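Sensor protein kinase WalK (Staphylococcus aureus, PDB 4YWZ) is an essential histidine kinase of the WalKR two-component system, whose extracellular Cache-type receptor domain probably senses signals outside the cell. Local coordinates at residues 64-67 with 68-72; 22-25 with 26-29; 7-10 with 11-15; 75-78 with 79-82; 39-42 with 43-46. The protein carries 1 engineered substitution. All coordinates share one frame; numbering follows the deposited sequence.

Overall arrangement
From the N terminus, interactions 3 and 2 both lie on the long helix 7-37, with centres about 22 Å apart, and both face the second subunit. Interaction 5 follows where the short helix 39-42 turns into helix 46-54. Interaction 1 closes the beta hairpin of strands 59-66 and 71-74, and interaction 4 is the turn that leaves that hairpin toward helix 90-98. All five are local and come in series along the chain; none nests in or crosses another. Interaction 1 touches both interactions 4 and 5: Phe64 packs on Ile46 of interaction 5, and Ile71 packs against Leu82 of interaction 4. Interactions 3 and 5 lie on opposite sides of the chain's centre.

Interaction 1: 64-67 with 68-72; sequences FIDK and DQIII
With chi1 at 72°, the Asp66 side chain sits between its own backbone N and carbonyl carbon, and its carboxylate swings over the turn to meet Asp68 and Ile70. Phe64 has CG anti to the backbone N (chi1 179°), which lays its ring beside Ile72. Asp66 OD1 takes two backbone N-H groups. Ile70 N donates to Asp66 OD1 at 3.1 Å, from above the carboxylate plane. Asp68 N lies 2.9 Å from Asp66 OD1, but that bond is weak because it is bent to 128°. The other oxygen, OD2, accepts a bond from a water that also donates to Asp68 OD2. This water bridges two acidic groups that would otherwise probably repel each other. The Ile70 side chain lies alongside the carboxylate, with Ile70 CB 3.5 Å from Asp66 OD1.

The backbone closes with Gln69 N bonded to Asp66 O at 2.9 Å. Asp66 N bonds to Ile70 O, and Ile72 N to Phe64 O. Farther from the turn, Ile72 CB meets the edge of the Phe64 ring, 3.8 Å from Phe64 CD2. Ile65 and Ile71 form a non-hydrogen-bonded pair; they lie side by side, with the two CG1 atoms 4.0 Å apart. Val92 of helix 90-98 packs on Ile65. Lys67 NZ bonds to Val130 O, and Gln69 OE1 to Gln93 NE2. The result is an antiparallel 3:5 beta hairpin, closed by a type I turn from Asp66 to Gln69 with a G1 bulge at Gln69, at the edge of the sheet in this Cache-family domain.

Interaction 2: 22-25 with 26-29; sequences YAKQ and LEIS
Four successive i to i+4 backbone bonds run from Tyr22 O to Leu26 N through to Gln25 O to Ser29 N, all between 2.9 and 3.0 Å. Lys24 and Glu27 lie side by side on one flank and form a salt bridge, with Lys24 NZ 3.0 Å from Glu27 OE1. The ammonium meets that oxygen 49° out of the carboxylate plane. A bend at chi2 (48°) turns the lysine toward the glutamate. Lys24 CE also rests 4.0 Å from Ile28 CD1. Glu27 is buried, and its OE2 accepts a bond from Lys125 N. Glu31 OE1, a like charge, also lies close to OE2, which probably makes both contacts matter more.

This is an i to i+3 ion pair on the long helix 7-37, which packs across the sheet. Ala23 and Glu27 touch Ile122 of strand 114-126, while Leu26 packs on Leu49 and Tyr53 of helix 46-54. On another flank, Ser29 OG lies 2.8 Å from Gln25 O. A water accepting from Gln25 NE2 also bonds to Ser29 OG. The Gln25 amide passes over Ile28, with Gln25 NE2 4.0 Å from Ile28 CG2. Leu7 and Leu11 of the second subunit pack against Gln25 and Tyr22.

Interaction 3: 7-10 with 11-15; sequences LEKE and LLDNF
Leu7 and Leu11 meet one helical turn apart, with Leu7 CD1 3.8 Å from Leu11 CG. They belong to the first turns of the long alpha helix 7-37, where side chains at i and i+4 share a flank. The two leucines approach at an oblique angle. Glu8 and Leu12 instead run alongside each other: the methylene Glu8 CG lies 3.6 Å from Leu12 CD1. The glutamate chain is extended, and both Glu8 CG and OE2 lie along Leu12 CD1. On a third flank Lys9 crosses Asp13 in a long salt bridge, with Lys9 NZ 3.3 Å from Asp13 OD2, and its hydrogen bond is weak. A bend at chi4 (53°) brings the ammonium back to the aspartate, after a chain that is otherwise extended.

The next shell is the backbone. Leu11 N bonds to Leu7 O, Leu12 N to Glu8 O, Asp13 N to Lys9 O and Asn14 N to Glu10 O, each at 2.9 Å. These bonds fix the spacing between the paired side chains.

Further out, the C-terminal helix 141-149 lies against one flank, where Tyr144 and Leu147 touch Glu8 and Val143 touches Leu12 and Phe15. Another flank faces the second subunit, and Asn14 ND2 donates to both Gln21 OE1 and Asn18 OD1 of that subunit. The Asn14 amide also folds back over its own helix, and Asn14 CG packs 3.0 Å from Glu10 O without a side-chain hydrogen bond to it.

Interaction 4: 75-78 with 79-82; sequences TKQS and NRSL
Lys76 and Asn79 make the close part of this contact, where the chain turns tightly. Asn79 N bonds to Lys76 O at 2.9 Å, and Arg80 N to Gln77 O at 3.1 Å. Both are i to i+3 bonds, and the chain runs on as a short 3-10 segment. The side chains of Lys76 and Asn79 cross, with Lys76 CD 3.7 Å from Asn79 ND2.

The outer side is looser. Gln77 and Arg80 lie side by side, pointing the same way, their amide and guanidinium planes 40° apart. Gln77 O lies 3.0 Å above one face of the Arg80 guanidinium, toward its rim, and the angles there are too poor for a hydrogen bond. Two waters bridge nearby groups of Ser78. One molecule bonds to Ser78 OG and donates to Asn79 OD1. Another donates to Ser78 O at 2.8 Å and accepts from Ser81 N, bridging across the turn.

Asn79 ND2 has its main partner in Glu61 OE2, on strand 59-66. Lys76 also packs on Glu61, and Thr75 OG1 accepts a bond from Ile62 N. Thr75 touches Leu50 and Ala54 of helix 46-54. The turn thus lies beside strand 59-66 and leads from strand 71-74 toward helix 90-98.

Interaction 5: 39-42 with 43-46; sequences SVNA and QKDI
Ser39 O accepts a bond from Gln43 N at 3.2 Å, the one i to i+4 backbone bond across this contact. Val40 follows, and Val40 O lies 3.2 Å from Lys44 CD, so the lysine chain passes close over the end of the helix. Asn41 supplies the side-chain bond: Lys44 NZ donates to Asn41 OD1 at 3.0 Å. The donor is tilted 22° from the plane of the amide carbonyl. The two side chains run alongside each other. Lys44 bends at chi2 (118°), chi3 and chi4 to bring its ammonium back to the asparagine.

Ala42 is the buried residue of 39-42. Ala42 O accepts from Asp45 N at 2.7 Å. Ile46 CG1 lies 3.9 Å from Ala42 O. Val33 and Tyr34 of helix 7-37 pack on Ala42, and Asp45 OD2 makes a salt bridge with Lys37 NZ of that helix. Gln43 and Ile46 reach Phe64 on strand 59-66. The bonding spacing shortens from i+4 at Ser39 to i+3 at Ala42. This is a tight turn at the end of the short helix 39-42, which links it to helix 46-54 of the Cache-type receptor domain.

Interaction 1: 64-67 with 68-72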
loop_
_atom_site.group_PDB
_atom_site.type_symbol
_atom_site.label_atom_id
_atom_site.label_comp_id
_atom_site.label_asym_id
_atom_site.label_seq_id
_atom_site.Cartn_x
_atom_site.Cartn_y
_atom_site.Cartn_z
ATOM N N PHE A 64 22.370 -0.955 1.335
ATOM C CA PHE A 64 23.153 -1.813 0.451
ATOM C C PHE A 64 24.440 -2.215 1.168
ATOM O O PHE A 64 25.152 -1.419 1.726
ATOM C CB PHE A 64 23.452 -1.150 -0.901
ATOM C CG PHE A 64 24.284 -2.036 -1.819
ATOM C CD1 PHE A 64 23.722 -3.070 -2.480
ATOM C CD2 PHE A 64 25.708 -1.869 -1.860
ATOM C CE1 PHE A 64 24.502 -3.970 -3.256
ATOM C CE2 PHE A 64 26.470 -2.791 -2.614
ATOM C CZ PHE A 64 25.843 -3.782 -3.325
ATOM N N ILE A 65 24.630 -3.528 1.215
ATOM C CA ILE A 65 25.647 -4.232 1.974
ATOM C C ILE A 65 26.480 -5.074 0.989
ATOM O O ILE A 65 25.925 -5.814 0.143
ATOM C CB ILE A 65 25.039 -5.112 3.077
ATOM C CG1 ILE A 65 24.259 -4.213 4.058
ATOM C CG2 ILE A 65 26.125 -5.954 3.742
ATOM C CD1 ILE A 65 23.206 -4.984 4.731
ATOM N N ASP A 66 27.798 -4.955 1.067
ATOM C CA ASP A 66 28.599 -5.626 0.058
ATOM C C ASP A 66 28.842 -7.073 0.446
ATOM O O ASP A 66 28.414 -7.562 1.479
ATOM C CB ASP A 66 29.953 -4.859 -0.289
ATOM C CG ASP A 66 30.982 -4.935 0.808
ATOM O OD1 ASP A 66 30.916 -5.753 1.693
ATOM O OD2 ASP A 66 31.979 -4.159 0.747
ATOM N N LYS A 67 29.617 -7.777 -0.412
ATOM C CA LYS A 67 29.987 -9.198 -0.171
ATOM C C LYS A 67 30.636 -9.550 1.124
ATOM O O LYS A 67 30.477 -10.636 1.662
ATOM C CB LYS A 67 31.027 -9.640 -1.237
ATOM C CG LYS A 67 30.463 -9.989 -2.555
ATOM C CD LYS A 67 31.465 -10.890 -3.288
ATOM C CE LYS A 67 31.222 -12.377 -3.010
ATOM N NZ LYS A 67 30.060 -12.989 -3.780
ATOM N N ASP A 68 31.404 -8.617 1.637
ATOM C CA ASP A 68 32.051 -8.787 2.893
ATOM C C ASP A 68 31.273 -8.251 4.064
ATOM O O ASP A 68 31.793 -8.045 5.148
ATOM C CB ASP A 68 33.430 -8.051 2.850
ATOM C CG ASP A 68 34.351 -8.579 1.752
ATOM O OD1 ASP A 68 34.358 -9.766 1.479
ATOM O OD2 ASP A 68 35.001 -7.779 1.101
ATOM N N GLN A 69 29.946 -7.991 3.883
ATOM C CA GLN A 69 29.055 -7.557 4.928
ATOM C C GLN A 69 29.258 -6.135 5.394
ATOM O O GLN A 69 28.761 -5.710 6.452
ATOM C CB GLN A 69 29.031 -8.551 6.085
ATOM C CG GLN A 69 28.670 -9.913 5.590
ATOM C CD GLN A 69 28.833 -10.919 6.658
ATOM O OE1 GLN A 69 28.146 -10.850 7.736
ATOM N NE2 GLN A 69 29.625 -11.966 6.326
ATOM N N ILE A 70 29.917 -5.322 4.585
ATOM C CA ILE A 70 30.097 -3.927 4.948
ATOM C C ILE A 70 28.940 -3.104 4.433
ATOM O O ILE A 70 28.518 -3.264 3.263
ATOM C CB ILE A 70 31.389 -3.402 4.264
ATOM C CG1 ILE A 70 32.632 -4.198 4.705
ATOM C CG2 ILE A 70 31.564 -1.920 4.572
ATOM C CD1 ILE A 70 32.829 -4.158 6.172
ATOM N N ILE A 71 28.378 -2.281 5.320
ATOM C CA ILE A 71 27.323 -1.357 4.967
ATOM C C ILE A 71 27.903 -0.259 4.104
ATOM O O ILE A 71 28.728 0.541 4.566
ATOM C CB ILE A 71 26.599 -0.826 6.169
ATOM C CG1 ILE A 71 25.944 -1.974 6.932
ATOM C CG2 ILE A 71 25.509 0.154 5.760
ATOM C CD1 ILE A 71 25.539 -1.690 8.359
ATOM N N ILE A 72 27.433 -0.191 2.868
ATOM C CA ILE A 72 27.954 0.765 1.847
ATOM C C ILE A 72 27.137 2.005 1.825
ATOM O O ILE A 72 27.675 3.182 1.653
ATOM C CB ILE A 72 27.961 0.076 0.436
ATOM C CG1 ILE A 72 28.884 -1.148 0.381
ATOM C CG2 ILE A 72 28.378 1.048 -0.672
ATOM C CD1 ILE A 72 30.280 -0.849 0.882
HETATM O O HOH W 1 34.443 -5.193 1.071
HETATM O O HOH W 2 30.725 -11.913 4.072
#

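Interaction 2: 22-25 with 26-29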
loop_
_atom_site.group_PDB
_atom_site.type_symbol
_atom_site.label_atom_id
_atom_site.label_comp_id
_atom_site.label_asym_id
_atom_site.label_seq_id
_atom_site.Cartn_x
_atom_site.Cartn_y
_atom_site.Cartn_z
ATOM N N TYR A 22 8.759 -4.112 -5.796
ATOM C CA TYR A 22 9.613 -2.936 -5.843
ATOM C C TYR A 22 11.103 -3.306 -5.688
ATOM O O TYR A 22 12.014 -2.759 -6.388
ATOM C CB TYR A 22 9.257 -1.914 -4.779
ATOM C CG TYR A 22 8.233 -0.913 -5.217
ATOM C CD1 TYR A 22 8.561 0.129 -6.074
ATOM C CD2 TYR A 22 6.923 -0.935 -4.675
ATOM C CE1 TYR A 22 7.557 1.046 -6.544
ATOM C CE2 TYR A 22 5.958 -0.005 -5.072
ATOM C CZ TYR A 22 6.276 0.997 -6.004
ATOM O OH TYR A 22 5.264 1.930 -6.403
ATOM N N ALA A 23 11.380 -4.185 -4.695
ATOM C CA ALA A 23 12.761 -4.478 -4.371
ATOM C C ALA A 23 13.432 -5.181 -5.595
ATOM O O ALA A 23 14.586 -4.993 -5.820
ATOM C CB ALA A 23 12.824 -5.399 -3.183
ATOM N N LYS A 24 12.683 -5.997 -6.291
ATOM C CA LYS A 24 13.219 -6.731 -7.469
ATOM C C LYS A 24 13.641 -5.717 -8.510
ATOM O O LYS A 24 14.665 -5.838 -9.137
ATOM C CB LYS A 24 12.232 -7.706 -8.042
ATOM C CG LYS A 24 12.821 -8.499 -9.243
ATOM C CD LYS A 24 14.203 -9.104 -9.019
ATOM C CE LYS A 24 14.554 -10.111 -10.145
ATOM N NZ LYS A 24 15.823 -10.764 -9.726
ATOM N N GLN A 25 12.840 -4.705 -8.749
ATOM C CA GLN A 25 13.223 -3.739 -9.718
ATOM C C GLN A 25 14.422 -2.913 -9.288
ATOM O O GLN A 25 15.265 -2.564 -10.108
ATOM C CB GLN A 25 11.946 -2.854 -10.086
ATOM C CG GLN A 25 12.198 -2.094 -11.364
ATOM C CD GLN A 25 12.223 -2.986 -12.550
ATOM O OE1 GLN A 25 11.417 -3.908 -12.647
ATOM N NE2 GLN A 25 13.264 -2.856 -13.340
ATOM N N LEU A 26 14.581 -2.588 -7.992
ATOM C CA LEU A 26 15.774 -1.968 -7.531
ATOM C C LEU A 26 17.012 -2.872 -7.792
ATOM O O LEU A 26 18.072 -2.369 -8.197
ATOM C CB LEU A 26 15.664 -1.672 -6.035
ATOM C CG LEU A 26 16.850 -1.082 -5.283
ATOM C CD1 LEU A 26 17.388 0.119 -5.951
ATOM C CD2 LEU A 26 16.506 -0.802 -3.793
ATOM N N GLU A 27 16.823 -4.145 -7.511
ATOM C CA GLU A 27 17.953 -5.108 -7.673
ATOM C C GLU A 27 18.395 -5.138 -9.145
ATOM O O GLU A 27 19.617 -5.043 -9.466
ATOM C CB GLU A 27 17.544 -6.472 -7.215
ATOM C CG GLU A 27 18.649 -7.543 -7.315
ATOM C CD GLU A 27 18.760 -8.350 -8.572
ATOM O OE1 GLU A 27 17.747 -8.435 -9.311
ATOM O OE2 GLU A 27 19.957 -8.874 -8.855
ATOM N N ILE A 28 17.404 -5.180 -10.032
ATOM C CA ILE A 28 17.669 -5.184 -11.503
ATOM C C ILE A 28 18.339 -3.902 -11.921
ATOM O O ILE A 28 19.327 -3.857 -12.714
ATOM C CB ILE A 28 16.357 -5.416 -12.310
ATOM C CG1 ILE A 28 15.843 -6.837 -12.131
ATOM C CG2 ILE A 28 16.591 -5.005 -13.790
ATOM C CD1 ILE A 28 14.420 -7.037 -12.629
ATOM N N SER A 29 17.896 -2.770 -11.376
ATOM C CA SER A 29 18.522 -1.505 -11.635
ATOM C C SER A 29 19.992 -1.406 -11.245
ATOM O O SER A 29 20.791 -0.863 -12.004
ATOM C CB SER A 29 17.723 -0.272 -10.989
ATOM O OG SER A 29 16.334 -0.372 -11.425
HETATM O O HOH W 3 15.570 -1.000 -13.638
#

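Interaction 3: 7-10 with 11-15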
loop_
_atom_site.group_PDB
_atom_site.type_symbol
_atom_site.label_atom_id
_atom_site.label_comp_id
_atom_site.label_asym_id
_atom_site.label_seq_id
_atom_site.Cartn_x
_atom_site.Cartn_y
_atom_site.Cartn_z
ATOM N N LEU A 7 -8.963 -11.759 6.005
ATOM C CA LEU A 7 -8.653 -10.434 5.553
ATOM C C LEU A 7 -7.210 -10.095 6.005
ATOM O O LEU A 7 -6.405 -9.511 5.230
ATOM C CB LEU A 7 -9.613 -9.444 6.138
ATOM C CG LEU A 7 -9.351 -7.991 5.794
ATOM C CD1 LEU A 7 -9.409 -7.706 4.289
ATOM C CD2 LEU A 7 -10.247 -7.036 6.543
ATOM N N GLU A 8 -6.871 -10.513 7.224
ATOM C CA GLU A 8 -5.517 -10.225 7.755
ATOM C C GLU A 8 -4.437 -10.855 6.892
ATOM O O GLU A 8 -3.451 -10.166 6.488
ATOM C CB GLU A 8 -5.395 -10.625 9.254
ATOM C CG GLU A 8 -3.961 -10.402 9.733
ATOM C CD GLU A 8 -3.798 -10.674 11.219
ATOM O OE1 GLU A 8 -4.820 -10.602 11.922
ATOM O OE2 GLU A 8 -2.661 -10.933 11.637
ATOM N N LYS A 9 -4.581 -12.110 6.496
ATOM C CA LYS A 9 -3.547 -12.780 5.721
ATOM C C LYS A 9 -3.459 -12.187 4.337
ATOM O O LYS A 9 -2.372 -11.989 3.772
ATOM C CB LYS A 9 -3.858 -14.291 5.663
ATOM C CG LYS A 9 -2.954 -15.061 4.722
ATOM C CD LYS A 9 -3.549 -16.432 4.397
ATOM C CE LYS A 9 -2.897 -17.038 3.162
ATOM N NZ LYS A 9 -1.426 -17.015 3.376
ATOM N N GLU A 10 -4.616 -11.821 3.787
ATOM C CA GLU A 10 -4.670 -11.232 2.469
ATOM C C GLU A 10 -3.927 -9.856 2.437
ATOM O O GLU A 10 -3.160 -9.614 1.532
ATOM C CB GLU A 10 -6.112 -10.994 2.064
ATOM C CG GLU A 10 -6.838 -12.221 1.522
ATOM C CD GLU A 10 -8.364 -12.009 1.471
ATOM O OE1 GLU A 10 -8.900 -10.866 1.710
ATOM O OE2 GLU A 10 -9.046 -13.025 1.144
ATOM N N LEU A 11 -4.184 -9.007 3.415
ATOM C CA LEU A 11 -3.604 -7.676 3.467
ATOM C C LEU A 11 -2.113 -7.795 3.737
ATOM O O LEU A 11 -1.352 -7.021 3.143
ATOM C CB LEU A 11 -4.278 -6.814 4.470
ATOM C CG LEU A 11 -5.757 -6.515 4.157
ATOM C CD1 LEU A 11 -6.240 -5.667 5.296
ATOM C CD2 LEU A 11 -5.848 -5.783 2.837
ATOM N N LEU A 12 -1.714 -8.712 4.629
ATOM C CA LEU A 12 -0.252 -8.856 4.870
ATOM C C LEU A 12 0.429 -9.377 3.639
ATOM O O LEU A 12 1.495 -8.870 3.248
ATOM C CB LEU A 12 -0.039 -9.777 6.099
ATOM C CG LEU A 12 -0.527 -9.125 7.395
ATOM C CD1 LEU A 12 -0.595 -10.190 8.513
ATOM C CD2 LEU A 12 0.340 -8.023 7.902
ATOM N N ASP A 13 -0.143 -10.358 2.977
ATOM C CA ASP A 13 0.452 -10.875 1.731
ATOM C C ASP A 13 0.521 -9.832 0.662
ATOM O O ASP A 13 1.476 -9.762 -0.021
ATOM C CB ASP A 13 -0.336 -12.056 1.175
ATOM C CG ASP A 13 -0.173 -13.351 1.972
ATOM O OD1 ASP A 13 0.707 -13.507 2.829
ATOM O OD2 ASP A 13 -0.991 -14.209 1.726
ATOM N N ASN A 14 -0.487 -8.949 0.523
ATOM C CA ASN A 14 -0.452 -7.945 -0.483
ATOM C C ASN A 14 0.681 -6.923 -0.173
ATOM O O ASN A 14 1.454 -6.464 -1.071
ATOM C CB ASN A 14 -1.764 -7.102 -0.546
ATOM C CG ASN A 14 -2.975 -7.850 -0.912
ATOM O OD1 ASN A 14 -2.922 -8.885 -1.542
ATOM N ND2 ASN A 14 -4.160 -7.275 -0.515
ATOM N N PHE A 15 0.802 -6.552 1.128
ATOM C CA PHE A 15 1.861 -5.613 1.540
ATOM C C PHE A 15 3.263 -6.180 1.155
ATOM O O PHE A 15 4.063 -5.448 0.581
ATOM C CB PHE A 15 1.803 -5.420 3.043
ATOM C CG PHE A 15 2.842 -4.477 3.582
ATOM C CD1 PHE A 15 4.080 -4.951 3.926
ATOM C CD2 PHE A 15 2.564 -3.138 3.816
ATOM C CE1 PHE A 15 5.082 -4.099 4.429
ATOM C CE2 PHE A 15 3.515 -2.305 4.311
ATOM C CZ PHE A 15 4.792 -2.786 4.599
#

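Interaction 4: 75-78 with 79-82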
loop_
_atom_site.group_PDB
_atom_site.type_symbol
_atom_site.label_atom_id
_atom_site.label_comp_id
_atom_site.label_asym_id
_atom_site.label_seq_id
_atom_site.Cartn_x
_atom_site.Cartn_y
_atom_site.Cartn_z
ATOM N N THR A 75 19.599 4.829 3.163
ATOM C CA THR A 75 18.651 5.908 2.865
ATOM C C THR A 75 18.268 6.765 4.079
ATOM O O THR A 75 17.643 7.840 3.877
ATOM C CB THR A 75 17.393 5.368 2.310
ATOM O OG1 THR A 75 16.731 4.513 3.269
ATOM C CG2 THR A 75 17.687 4.581 1.065
ATOM N N LYS A 76 18.707 6.374 5.257
ATOM C CA LYS A 76 18.380 7.049 6.514
ATOM C C LYS A 76 19.558 7.860 7.034
ATOM O O LYS A 76 20.600 7.334 7.497
ATOM C CB LYS A 76 17.803 6.046 7.533
ATOM C CG LYS A 76 17.395 6.671 8.842
ATOM C CD LYS A 76 16.519 5.781 9.750
ATOM C CE LYS A 76 15.273 5.172 9.159
ATOM N NZ LYS A 76 14.088 6.039 8.806
ATOM N N GLN A 77 19.419 9.180 6.877
ATOM C CA GLN A 77 20.505 10.127 7.248
ATOM C C GLN A 77 20.964 9.955 8.709
ATOM O O GLN A 77 22.155 9.996 9.021
ATOM C CB GLN A 77 20.022 11.559 6.915
ATOM C CG GLN A 77 20.972 12.685 7.278
ATOM C CD GLN A 77 20.263 13.774 8.086
ATOM O OE1 GLN A 77 20.120 13.674 9.317
ATOM N NE2 GLN A 77 19.796 14.815 7.394
ATOM N N SER A 78 20.040 9.660 9.626
ATOM C CA SER A 78 20.359 9.436 11.033
ATOM C C SER A 78 21.169 8.172 11.289
ATOM O O SER A 78 21.674 8.017 12.363
ATOM C CB SER A 78 19.056 9.413 11.884
ATOM O OG SER A 78 18.166 8.315 11.545
ATOM N N ASN A 79 21.331 7.296 10.270
ATOM C CA ASN A 79 22.131 6.100 10.350
ATOM C C ASN A 79 23.393 6.181 9.520
ATOM O O ASN A 79 24.069 5.156 9.288
ATOM C CB ASN A 79 21.313 4.931 9.801
ATOM C CG ASN A 79 20.415 4.335 10.838
ATOM O OD1 ASN A 79 20.540 4.612 12.040
ATOM N ND2 ASN A 79 19.458 3.551 10.378
ATOM N N ARG A 80 23.792 7.405 9.129
ATOM C CA ARG A 80 25.059 7.559 8.428
ATOM C C ARG A 80 26.288 6.995 9.198
ATOM O O ARG A 80 27.290 6.577 8.542
ATOM C CB ARG A 80 25.232 9.024 7.921
ATOM C CG ARG A 80 26.285 9.869 8.647
ATOM C CD ARG A 80 26.237 11.355 8.225
ATOM N NE ARG A 80 24.950 11.979 8.589
ATOM C CZ ARG A 80 24.555 12.267 9.836
ATOM N NH1 ARG A 80 25.345 12.019 10.877
ATOM N NH2 ARG A 80 23.359 12.812 10.049
ATOM N N SER A 81 26.243 6.921 10.528
ATOM C CA SER A 81 27.316 6.258 11.261
ATOM C C SER A 81 27.521 4.740 10.944
ATOM O O SER A 81 28.611 4.202 11.151
ATOM C CB SER A 81 27.190 6.473 12.745
ATOM O OG SER A 81 26.038 5.881 13.294
ATOM N N LEU A 82 26.480 4.048 10.424
ATOM C CA LEU A 82 26.633 2.653 10.051
ATOM C C LEU A 82 27.520 2.443 8.849
ATOM O O LEU A 82 28.007 1.317 8.660
ATOM C CB LEU A 82 25.276 2.015 9.756
ATOM C CG LEU A 82 24.228 2.021 10.886
ATOM C CD1 LEU A 82 22.984 1.345 10.369
ATOM C CD2 LEU A 82 24.802 1.352 12.137
HETATM O O HOH W 4 18.244 6.438 13.051
HETATM O O HOH W 5 24.440 8.174 12.503
#

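Interaction 5: 39-42 with 43-46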
loop_
_atom_site.group_PDB
_atom_site.type_symbol
_atom_site.label_atom_id
_atom_site.label_comp_id
_atom_site.label_asym_id
_atom_site.label_seq_id
_atom_site.Cartn_x
_atom_site.Cartn_y
_atom_site.Cartn_z
ATOM N N SER A 39 32.372 -2.200 -11.752
ATOM C CA SER A 39 32.129 -2.142 -10.285
ATOM C C SER A 39 32.521 -0.795 -9.670
ATOM O O SER A 39 31.758 -0.250 -8.826
ATOM C CB SER A 39 32.819 -3.289 -9.534
ATOM O OG SER A 39 34.222 -3.215 -9.710
ATOM N N VAL A 40 33.674 -0.246 -10.051
ATOM C CA VAL A 40 34.199 0.993 -9.392
ATOM C C VAL A 40 33.260 2.178 -9.636
ATOM O O VAL A 40 32.831 2.864 -8.704
ATOM C CB VAL A 40 35.603 1.324 -9.961
ATOM C CG1 VAL A 40 36.043 2.746 -9.577
ATOM C CG2 VAL A 40 36.584 0.300 -9.453
ATOM N N ASN A 41 32.871 2.351 -10.871
ATOM C CA ASN A 41 31.987 3.498 -11.185
ATOM C C ASN A 41 30.531 3.271 -10.841
ATOM O O ASN A 41 29.786 4.228 -10.637
ATOM C CB ASN A 41 32.156 3.907 -12.646
ATOM C CG ASN A 41 33.520 4.573 -12.914
ATOM O OD1 ASN A 41 34.140 5.164 -12.045
ATOM N ND2 ASN A 41 33.967 4.462 -14.123
ATOM N N ALA A 42 30.061 2.034 -10.846
ATOM C CA ALA A 42 28.646 1.797 -10.504
ATOM C C ALA A 42 28.359 2.133 -9.065
ATOM O O ALA A 42 27.237 2.651 -8.729
ATOM C CB ALA A 42 28.277 0.362 -10.726
ATOM N N GLN A 43 29.345 1.785 -8.210
ATOM C CA GLN A 43 29.166 1.794 -6.737
ATOM C C GLN A 43 28.910 3.231 -6.222
ATOM O O GLN A 43 28.681 3.439 -5.035
ATOM C CB GLN A 43 30.274 0.991 -5.937
ATOM C CG GLN A 43 29.652 0.365 -4.650
ATOM C CD GLN A 43 30.519 -0.580 -3.730
ATOM O OE1 GLN A 43 30.182 -1.825 -3.444
ATOM N NE2 GLN A 43 31.558 0.032 -3.144
ATOM N N LYS A 44 28.889 4.204 -7.119
ATOM C CA LYS A 44 28.535 5.571 -6.780
ATOM C C LYS A 44 27.117 5.986 -7.206
ATOM O O LYS A 44 26.645 7.046 -6.803
ATOM C CB LYS A 44 29.544 6.539 -7.404
ATOM C CG LYS A 44 30.993 6.166 -7.117
ATOM C CD LYS A 44 31.782 5.857 -8.386
ATOM C CE LYS A 44 32.309 7.135 -9.065
ATOM N NZ LYS A 44 33.686 6.948 -9.626
ATOM N N ASP A 45 26.453 5.167 -8.035
ATOM C CA ASP A 45 25.083 5.438 -8.489
ATOM C C ASP A 45 24.088 4.658 -7.555
ATOM O O ASP A 45 22.864 4.842 -7.700
ATOM C CB ASP A 45 24.821 4.923 -9.906
ATOM C CG ASP A 45 25.581 5.716 -10.981
ATOM O OD1 ASP A 45 26.231 6.714 -10.624
ATOM O OD2 ASP A 45 25.427 5.368 -12.161
ATOM N N ILE A 46 24.622 3.891 -6.609
ATOM C CA ILE A 46 23.747 3.048 -5.764
ATOM C C ILE A 46 22.883 3.948 -4.856
ATOM O O ILE A 46 21.670 3.705 -4.681
ATOM C CB ILE A 46 24.563 2.029 -4.950
ATOM C CG1 ILE A 46 25.143 0.964 -5.878
ATOM C CG2 ILE A 46 23.759 1.305 -3.888
ATOM C CD1 ILE A 46 26.175 0.092 -5.208
#